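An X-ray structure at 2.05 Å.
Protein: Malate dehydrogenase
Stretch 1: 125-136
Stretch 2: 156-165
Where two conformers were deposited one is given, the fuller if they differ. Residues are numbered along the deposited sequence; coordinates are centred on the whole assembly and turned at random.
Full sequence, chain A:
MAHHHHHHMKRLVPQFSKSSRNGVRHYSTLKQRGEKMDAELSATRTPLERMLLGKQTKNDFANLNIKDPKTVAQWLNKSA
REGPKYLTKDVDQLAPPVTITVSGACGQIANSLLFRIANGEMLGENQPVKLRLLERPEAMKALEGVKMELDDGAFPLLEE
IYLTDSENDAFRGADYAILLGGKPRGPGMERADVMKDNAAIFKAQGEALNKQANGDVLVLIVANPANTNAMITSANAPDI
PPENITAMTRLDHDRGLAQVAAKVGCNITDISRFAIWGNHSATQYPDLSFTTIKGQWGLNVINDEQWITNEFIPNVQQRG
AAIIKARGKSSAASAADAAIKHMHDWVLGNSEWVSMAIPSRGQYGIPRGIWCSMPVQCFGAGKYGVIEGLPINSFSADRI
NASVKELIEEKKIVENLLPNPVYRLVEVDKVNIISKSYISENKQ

Stretch 1, residues 125-136: ENQPVKLRLLER
Stretch 2, residues 156-165: PLLEEIYLTD

How do the two backbones run together? Strands 129-134 and 158-164 lie side by side as parallel neighbours, their N-to-C directions 14° apart and their axes 4.7 Å apart at closest. Val129 pairs with Leu158, Leu131 with Ile161, Arg132 with Tyr162, Leu133 with Leu163 and Leu134 with Thr164, CA to CA 4.7 to 5.2 Å. Odd residues of the first strand bond on both sides of their partners: Val129 N gives to Leu157 O (2.8 Å) and Val129 O takes Glu159 N (2.8 Å); Leu131 N reaches Glu160 O (3.0 Å) and Leu131 O takes Tyr162 N (2.8 Å); Leu133 N reaches Tyr162 O (2.8 Å) and Leu133 O takes Thr164 N (3.0 Å). Glu135 N to Thr164 O (3.2 Å) ends the ladder. Most residues are extended, but Glu159 (phi/psi -83/-25) kinks the second strand, so the register slips by one between Leu158 and Glu160.

What fills the aliphatic face? Val129, Leu131 and Leu133 share it with Leu158, Ile161 and Leu163. Leu131 and Leu133 are both m,t; Leu158 is t,p, which carries its CD1 to 3.9 Å from Val129 CG2 and 3.8 Å from Leu131 CD1. Val129 and Ile161 have chi1 m, and Leu163 is m,t. Leu133 CD1 sits 3.7 Å from Ile161 CG2 and 3.9 Å from Leu163 CD2.

Why does Arg132 fold over Tyr162? Its chi angles m, t, p, with chi4 at 84°, turn the guanidinium back over the ring of Tyr162 (chi1 t, chi2 83°). The planes are 15° apart and the centres 4.0 Å, a flat stack that sets the cation on the pi cloud, off-centre, with Arg132 NH2 3.3 Å from Tyr162 CE2.

How do the charges meet on the face that Lys130, Arg132, Glu160 and Tyr162 share? Lys130 is m and then t throughout, and Glu160 is t,t, so both chains extend, yet Lys130 NZ stays 4.4 Å from Glu160 OE1, beyond a salt bridge. One water bridges that gap, accepting from Lys130 NZ (2.5 Å) and giving a weak bond to Glu160 OE1 (3.3 Å); another accepts from Arg132 NH1 (2.8 Å) and donates to Glu160 OE1 (3.1 Å).

What closes the ends? Leu157, m,t, lies along the segment before Val129, its CD1 3.4 Å from Glu125 O. Gln127, t,p with chi3 73°, curls so that NE2 bonds Pro128 O (3.0 Å). At the other end Leu134, t,p, brings CD1 to 3.6 Å from Asp165 C.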

ATOM      1  N   GLU A 125     -10.296 -10.539  -5.558  1.00 25.98           N
ATOM      2  CA  GLU A 125     -10.593 -10.873  -4.172  1.00 33.72           C
ATOM      3  C   GLU A 125     -10.834 -12.359  -3.947  1.00 39.41           C
ATOM      4  O   GLU A 125     -10.826 -12.798  -2.794  1.00 39.39           O
ATOM      5  CB  GLU A 125     -11.819 -10.087  -3.696  1.00 35.44           C
ATOM      6  N   ASN A 126     -11.029 -13.145  -5.006  1.00 44.61           N
ATOM      7  CA  ASN A 126     -11.267 -14.575  -4.869  1.00 48.34           C
ATOM      8  C   ASN A 126     -10.099 -15.418  -5.376  1.00 40.27           C
ATOM      9  O   ASN A 126     -10.272 -16.610  -5.640  1.00 41.49           O
ATOM     10  CB  ASN A 126     -12.565 -14.952  -5.580  1.00 57.88           C
ATOM     11  CG  ASN A 126     -13.790 -14.384  -4.878  1.00 67.67           C
ATOM     12  OD1 ASN A 126     -13.971 -14.568  -3.671  1.00 70.40           O
ATOM     13  ND2 ASN A 126     -14.626 -13.671  -5.629  1.00 68.95           N
ATOM     14  N   GLN A 127      -8.906 -14.835  -5.468  1.00 31.05           N
ATOM     15  CA  GLN A 127      -7.723 -15.517  -5.989  1.00 27.99           C
ATOM     16  C   GLN A 127      -6.658 -15.641  -4.907  1.00 26.77           C
ATOM     17  O   GLN A 127      -5.897 -14.684  -4.674  1.00 25.89           O
ATOM     18  CB  GLN A 127      -7.157 -14.766  -7.196  1.00 26.08           C
ATOM     19  CG  GLN A 127      -5.898 -15.391  -7.775  1.00 25.78           C
ATOM     20  CD  GLN A 127      -6.135 -16.822  -8.203  1.00 26.94           C
ATOM     21  OE1 GLN A 127      -6.793 -17.069  -9.203  1.00 31.81           O
ATOM     22  NE2 GLN A 127      -5.613 -17.765  -7.445  1.00 27.47           N
ATOM     23  N   PRO A 128      -6.548 -16.795  -4.244  1.00 29.60           N
ATOM     24  CA  PRO A 128      -5.489 -16.988  -3.244  1.00 27.52           C
ATOM     25  C   PRO A 128      -4.104 -16.874  -3.855  1.00 26.84           C
ATOM     26  O   PRO A 128      -3.875 -17.246  -5.005  1.00 26.56           O
ATOM     27  CB  PRO A 128      -5.740 -18.416  -2.733  1.00 28.90           C
ATOM     28  CG  PRO A 128      -7.159 -18.702  -3.064  1.00 29.85           C
ATOM     29  CD  PRO A 128      -7.435 -17.968  -4.338  1.00 34.01           C
ATOM     30  N   VAL A 129      -3.160 -16.383  -3.060  1.00 28.21           N
ATOM     31  CA  VAL A 129      -1.824 -16.103  -3.562  1.00 26.10           C
ATOM     32  C   VAL A 129      -0.769 -16.733  -2.671  1.00 27.44           C
ATOM     33  O   VAL A 129      -0.951 -16.899  -1.462  1.00 26.12           O
ATOM     34  CB  VAL A 129      -1.572 -14.583  -3.704  1.00 26.75           C
ATOM     35  CG1 VAL A 129      -2.495 -14.013  -4.733  1.00 28.27           C
ATOM     36  CG2 VAL A 129      -1.817 -13.887  -2.374  1.00 31.75           C
ATOM     37  N   LYS A 130       0.327 -17.134  -3.308  1.00 25.88           N
ATOM     38  CA  LYS A 130       1.553 -17.556  -2.653  1.00 25.60           C
ATOM     39  C   LYS A 130       2.679 -16.660  -3.133  1.00 27.90           C
ATOM     40  O   LYS A 130       2.873 -16.495  -4.345  1.00 31.75           O
ATOM     41  CB  LYS A 130       1.874 -19.018  -2.950  1.00 26.57           C
ATOM     42  CG  LYS A 130       0.798 -19.998  -2.505  1.00 35.57           C
ATOM     43  CD  LYS A 130       1.209 -21.426  -2.781  1.00 28.78           C
ATOM     44  CE  LYS A 130       0.090 -22.383  -2.392  1.00 31.93           C
ATOM     45  NZ  LYS A 130       0.534 -23.799  -2.473  1.00 37.87           N
ATOM     46  N   LEU A 131       3.422 -16.099  -2.192  1.00 24.43           N
ATOM     47  CA  LEU A 131       4.509 -15.181  -2.499  1.00 26.94           C
ATOM     48  C   LEU A 131       5.833 -15.903  -2.333  1.00 30.39           C
ATOM     49  O   LEU A 131       6.091 -16.506  -1.288  1.00 24.85           O
ATOM     50  CB  LEU A 131       4.454 -13.959  -1.585  1.00 31.27           C
ATOM     51  CG  LEU A 131       3.329 -12.954  -1.836  1.00 22.67           C
ATOM     52  CD1 LEU A 131       3.321 -11.886  -0.741  1.00 22.51           C
ATOM     53  CD2 LEU A 131       3.519 -12.343  -3.184  1.00 21.91           C
ATOM     54  N   ARG A 132       6.665 -15.843  -3.359  1.00 23.78           N
ATOM     55  CA  ARG A 132       8.034 -16.319  -3.279  1.00 24.18           C
ATOM     56  C   ARG A 132       8.920 -15.092  -3.397  1.00 23.49           C
ATOM     57  O   ARG A 132       9.032 -14.500  -4.477  1.00 22.88           O
ATOM     58  CB  ARG A 132       8.319 -17.355  -4.366  1.00 27.30           C
ATOM     59  CG  ARG A 132       7.459 -18.621  -4.223  1.00 28.49           C
ATOM     60  CD  ARG A 132       7.827 -19.697  -5.262  1.00 26.10           C
ATOM     61  NE  ARG A 132       9.021 -20.440  -4.893  1.00 26.84           N
ATOM     62  CZ  ARG A 132       9.012 -21.496  -4.073  1.00 36.06           C
ATOM     63  NH1 ARG A 132       7.905 -21.802  -3.401  1.00 28.25           N
ATOM     64  NH2 ARG A 132      10.141 -22.149  -3.808  1.00 29.07           N
ATOM     65  N   LEU A 133       9.555 -14.733  -2.295  1.00 23.71           N
ATOM     66  CA  LEU A 133      10.233 -13.453  -2.135  1.00 25.44           C
ATOM     67  C   LEU A 133      11.731 -13.664  -2.249  1.00 29.61           C
ATOM     68  O   LEU A 133      12.306 -14.437  -1.476  1.00 26.43           O
ATOM     69  CB  LEU A 133       9.896 -12.840  -0.774  1.00 23.91           C
ATOM     70  CG  LEU A 133       8.411 -12.639  -0.500  1.00 24.78           C
ATOM     71  CD1 LEU A 133       8.213 -11.938   0.849  1.00 23.31           C
ATOM     72  CD2 LEU A 133       7.807 -11.811  -1.653  1.00 24.73           C
ATOM     73  N   LEU A 134      12.362 -12.948  -3.174  1.00 25.80           N
ATOM     74  CA  LEU A 134      13.778 -13.104  -3.476  1.00 25.03           C
ATOM     75  C   LEU A 134      14.540 -11.847  -3.082  1.00 24.81           C
ATOM     76  O   LEU A 134      14.079 -10.731  -3.328  1.00 27.44           O
ATOM     77  CB  LEU A 134      13.980 -13.378  -4.973  1.00 27.27           C
ATOM     78  CG  LEU A 134      15.428 -13.359  -5.448  1.00 25.79           C
ATOM     79  CD1 LEU A 134      16.155 -14.487  -4.749  1.00 24.87           C
ATOM     80  CD2 LEU A 134      15.526 -13.514  -6.950  1.00 28.55           C
ATOM     81  N   GLU A 135      15.701 -12.029  -2.463  1.00 26.00           N
ATOM     82  CA  GLU A 135      16.563 -10.912  -2.110  1.00 24.30           C
ATOM     83  C   GLU A 135      18.011 -11.359  -2.233  1.00 28.58           C
ATOM     84  O   GLU A 135      18.306 -12.544  -2.405  1.00 29.89           O
ATOM     85  CB  GLU A 135      16.275 -10.393  -0.680  1.00 24.53           C
ATOM     86  CG  GLU A 135      15.493  -9.089  -0.598  1.00 24.10           C
ATOM     87  CD  GLU A 135      16.195  -7.896  -1.281  1.00 30.00           C
ATOM     88  OE1 GLU A 135      17.430  -7.947  -1.499  1.00 33.89           O
ATOM     89  OE2 GLU A 135      15.503  -6.907  -1.617  1.00 28.26           O
ATOM     90  N   ARG A 136      18.918 -10.393  -2.121  1.00 26.08           N
ATOM     91  CA  ARG A 136      20.331 -10.694  -2.059  1.00 26.41           C
ATOM     92  C   ARG A 136      20.644 -11.447  -0.768  1.00 33.68           C
ATOM     93  O   ARG A 136      19.900 -11.347   0.212  1.00 34.97           O
ATOM     94  CB  ARG A 136      21.145  -9.405  -2.139  1.00 27.64           C
ATOM     95  CG  ARG A 136      21.202  -8.805  -3.545  1.00 35.26           C
ATOM     96  CD  ARG A 136      22.124  -7.590  -3.604  1.00 44.86           C
ATOM     97  NE  ARG A 136      21.806  -6.722  -4.740  1.00 54.44           N
ATOM     98  CZ  ARG A 136      22.419  -6.759  -5.922  1.00 59.37           C
ATOM     99  NH1 ARG A 136      23.403  -7.625  -6.139  1.00 62.56           N
ATOM    100  NH2 ARG A 136      22.049  -5.923  -6.891  1.00 56.97           N
ATOM    101  N   PRO A 156      -6.476 -13.229   4.414  1.00 28.49           N
ATOM    102  CA  PRO A 156      -7.036 -14.553   4.130  1.00 29.46           C
ATOM    103  C   PRO A 156      -6.516 -15.154   2.848  1.00 28.94           C
ATOM    104  O   PRO A 156      -6.391 -16.382   2.757  1.00 29.69           O
ATOM    105  CB  PRO A 156      -8.542 -14.270   4.037  1.00 34.10           C
ATOM    106  CG  PRO A 156      -8.736 -12.992   4.822  1.00 31.08           C
ATOM    107  CD  PRO A 156      -7.522 -12.198   4.476  1.00 28.48           C
ATOM    108  N   LEU A 157      -6.171 -14.324   1.866  1.00 27.76           N
ATOM    109  CA  LEU A 157      -5.772 -14.822   0.558  1.00 29.13           C
ATOM    110  C   LEU A 157      -4.317 -15.261   0.503  1.00 32.19           C
ATOM    111  O   LEU A 157      -3.938 -15.966  -0.439  1.00 37.36           O
ATOM    112  CB  LEU A 157      -6.018 -13.745  -0.511  1.00 26.36           C
ATOM    113  CG  LEU A 157      -7.487 -13.416  -0.815  1.00 27.18           C
ATOM    114  CD1 LEU A 157      -7.621 -12.226  -1.759  1.00 25.86           C
ATOM    115  CD2 LEU A 157      -8.247 -14.625  -1.361  1.00 30.60           C
ATOM    116  N   LEU A 158      -3.494 -14.868   1.475  1.00 28.04           N
ATOM    117  CA  LEU A 158      -2.056 -15.142   1.449  1.00 26.38           C
ATOM    118  C   LEU A 158      -1.819 -16.533   2.023  1.00 33.22           C
ATOM    119  O   LEU A 158      -1.737 -16.715   3.238  1.00 33.10           O
ATOM    120  CB  LEU A 158      -1.296 -14.082   2.225  1.00 25.84           C
ATOM    121  CG  LEU A 158       0.214 -14.100   2.098  1.00 27.66           C
ATOM    122  CD1 LEU A 158       0.632 -14.207   0.627  1.00 26.45           C
ATOM    123  CD2 LEU A 158       0.716 -12.813   2.687  1.00 27.92           C
ATOM    124  N   GLU A 159      -1.687 -17.512   1.136  1.00 30.54           N
ATOM    125  CA  GLU A 159      -1.600 -18.901   1.565  0.58 28.99           C
ATOM    126  C   GLU A 159      -0.188 -19.297   1.973  1.00 31.78           C
ATOM    127  O   GLU A 159      -0.021 -20.227   2.773  1.00 30.13           O
ATOM    128  CB  GLU A 159      -2.100 -19.825   0.454  0.58 31.52           C
ATOM    129  CG  GLU A 159      -3.139 -20.831   0.923  0.58 38.45           C
ATOM    130  CD  GLU A 159      -4.448 -20.694   0.173  0.58 43.16           C
ATOM    131  OE1 GLU A 159      -4.513 -21.139  -0.993  0.58 42.42           O
ATOM    132  OE2 GLU A 159      -5.408 -20.121   0.739  0.58 45.18           O
ATOM    133  N   GLU A 160       0.828 -18.614   1.458  1.00 28.03           N
ATOM    134  CA  GLU A 160       2.198 -18.966   1.784  1.00 28.16           C
ATOM    135  C   GLU A 160       3.085 -17.768   1.517  1.00 27.02           C
ATOM    136  O   GLU A 160       2.830 -16.992   0.597  1.00 28.03           O
ATOM    137  CB  GLU A 160       2.691 -20.165   0.956  1.00 28.67           C
ATOM    138  CG  GLU A 160       4.034 -20.705   1.420  1.00 37.42           C
ATOM    139  CD  GLU A 160       4.695 -21.653   0.423  1.00 43.18           C
ATOM    140  OE1 GLU A 160       4.061 -22.012  -0.594  1.00 44.52           O
ATOM    141  OE2 GLU A 160       5.844 -22.067   0.688  1.00 43.37           O
ATOM    142  N   ILE A 161       4.135 -17.632   2.322  1.00 27.18           N
ATOM    143  CA  ILE A 161       5.230 -16.700   2.069  1.00 26.37           C
ATOM    144  C   ILE A 161       6.523 -17.502   2.144  1.00 26.94           C
ATOM    145  O   ILE A 161       6.900 -17.973   3.222  1.00 31.12           O
ATOM    146  CB  ILE A 161       5.264 -15.541   3.078  1.00 30.77           C
ATOM    147  CG1 ILE A 161       3.920 -14.811   3.118  1.00 29.60           C
ATOM    148  CG2 ILE A 161       6.378 -14.571   2.703  1.00 27.05           C
ATOM    149  CD1 ILE A 161       3.820 -13.779   4.258  1.00 30.58           C
ATOM    150  N   TYR A 162       7.211 -17.648   1.016  1.00 29.83           N
ATOM    151  CA  TYR A 162       8.479 -18.365   0.944  1.00 33.80           C
ATOM    152  C   TYR A 162       9.603 -17.369   0.682  1.00 33.46           C
ATOM    153  O   TYR A 162       9.468 -16.494  -0.180  1.00 28.43           O
ATOM    154  CB  TYR A 162       8.434 -19.437  -0.151  1.00 38.75           C
ATOM    155  CG  TYR A 162       9.742 -20.183  -0.347  1.00 38.15           C
ATOM    156  CD1 TYR A 162      10.087 -21.256   0.470  1.00 37.69           C
ATOM    157  CD2 TYR A 162      10.626 -19.819  -1.361  1.00 33.13           C
ATOM    158  CE1 TYR A 162      11.295 -21.950   0.281  1.00 37.23           C
ATOM    159  CE2 TYR A 162      11.821 -20.492  -1.547  1.00 37.51           C
ATOM    160  CZ  TYR A 162      12.153 -21.558  -0.730  1.00 43.40           C
ATOM    161  OH  TYR A 162      13.350 -22.220  -0.939  1.00 52.12           O
ATOM    162  N   LEU A 163      10.694 -17.489   1.441  1.00 27.07           N
ATOM    163  CA  LEU A 163      11.827 -16.568   1.379  1.00 27.37           C
ATOM    164  C   LEU A 163      13.068 -17.277   0.862  1.00 30.37           C
ATOM    165  O   LEU A 163      13.352 -18.401   1.279  1.00 28.28           O
ATOM    166  CB  LEU A 163      12.157 -16.000   2.760  1.00 27.15           C
ATOM    167  CG  LEU A 163      11.059 -15.483   3.680  1.00 27.06           C
ATOM    168  CD1 LEU A 163      11.715 -14.932   4.921  1.00 27.63           C
ATOM    169  CD2 LEU A 163      10.221 -14.432   2.999  1.00 25.93           C
ATOM    170  N   THR A 164      13.839 -16.608   0.000  1.00 26.74           N
ATOM    171  CA  THR A 164      15.048 -17.245  -0.511  1.00 27.36           C
ATOM    172  C   THR A 164      15.991 -16.208  -1.101  1.00 26.90           C
ATOM    173  O   THR A 164      15.578 -15.121  -1.510  1.00 27.94           O
ATOM    174  CB  THR A 164      14.723 -18.329  -1.553  1.00 27.54           C
ATOM    175  OG1 THR A 164      15.941 -18.891  -2.052  1.00 28.22           O
ATOM    176  CG2 THR A 164      13.916 -17.782  -2.703  1.00 26.52           C
ATOM    177  N   ASP A 165      17.276 -16.557  -1.132  1.00 27.68           N
ATOM    178  CA  ASP A 165      18.244 -15.793  -1.908  1.00 28.42           C
ATOM    179  C   ASP A 165      18.699 -16.547  -3.154  1.00 27.70           C
ATOM    180  O   ASP A 165      19.753 -16.232  -3.714  1.00 27.95           O
ATOM    181  CB  ASP A 165      19.449 -15.397  -1.051  1.00 33.40           C
ATOM    182  CG  ASP A 165      20.213 -16.596  -0.505  1.00 41.63           C
ATOM    183  OD1 ASP A 165      19.895 -17.752  -0.865  1.00 45.15           O
ATOM    184  OD2 ASP A 165      21.152 -16.373   0.294  1.00 46.94           O
TER
HETATM  185  O   HOH W   1       1.816 -24.456  -0.468  1.00 38.92           O
HETATM  186  O   HOH W   2       5.291 -20.948  -3.208  1.00 32.41           O
HETATM  187  O   HOH W   3       5.927 -23.850  -1.511  1.00 43.00           O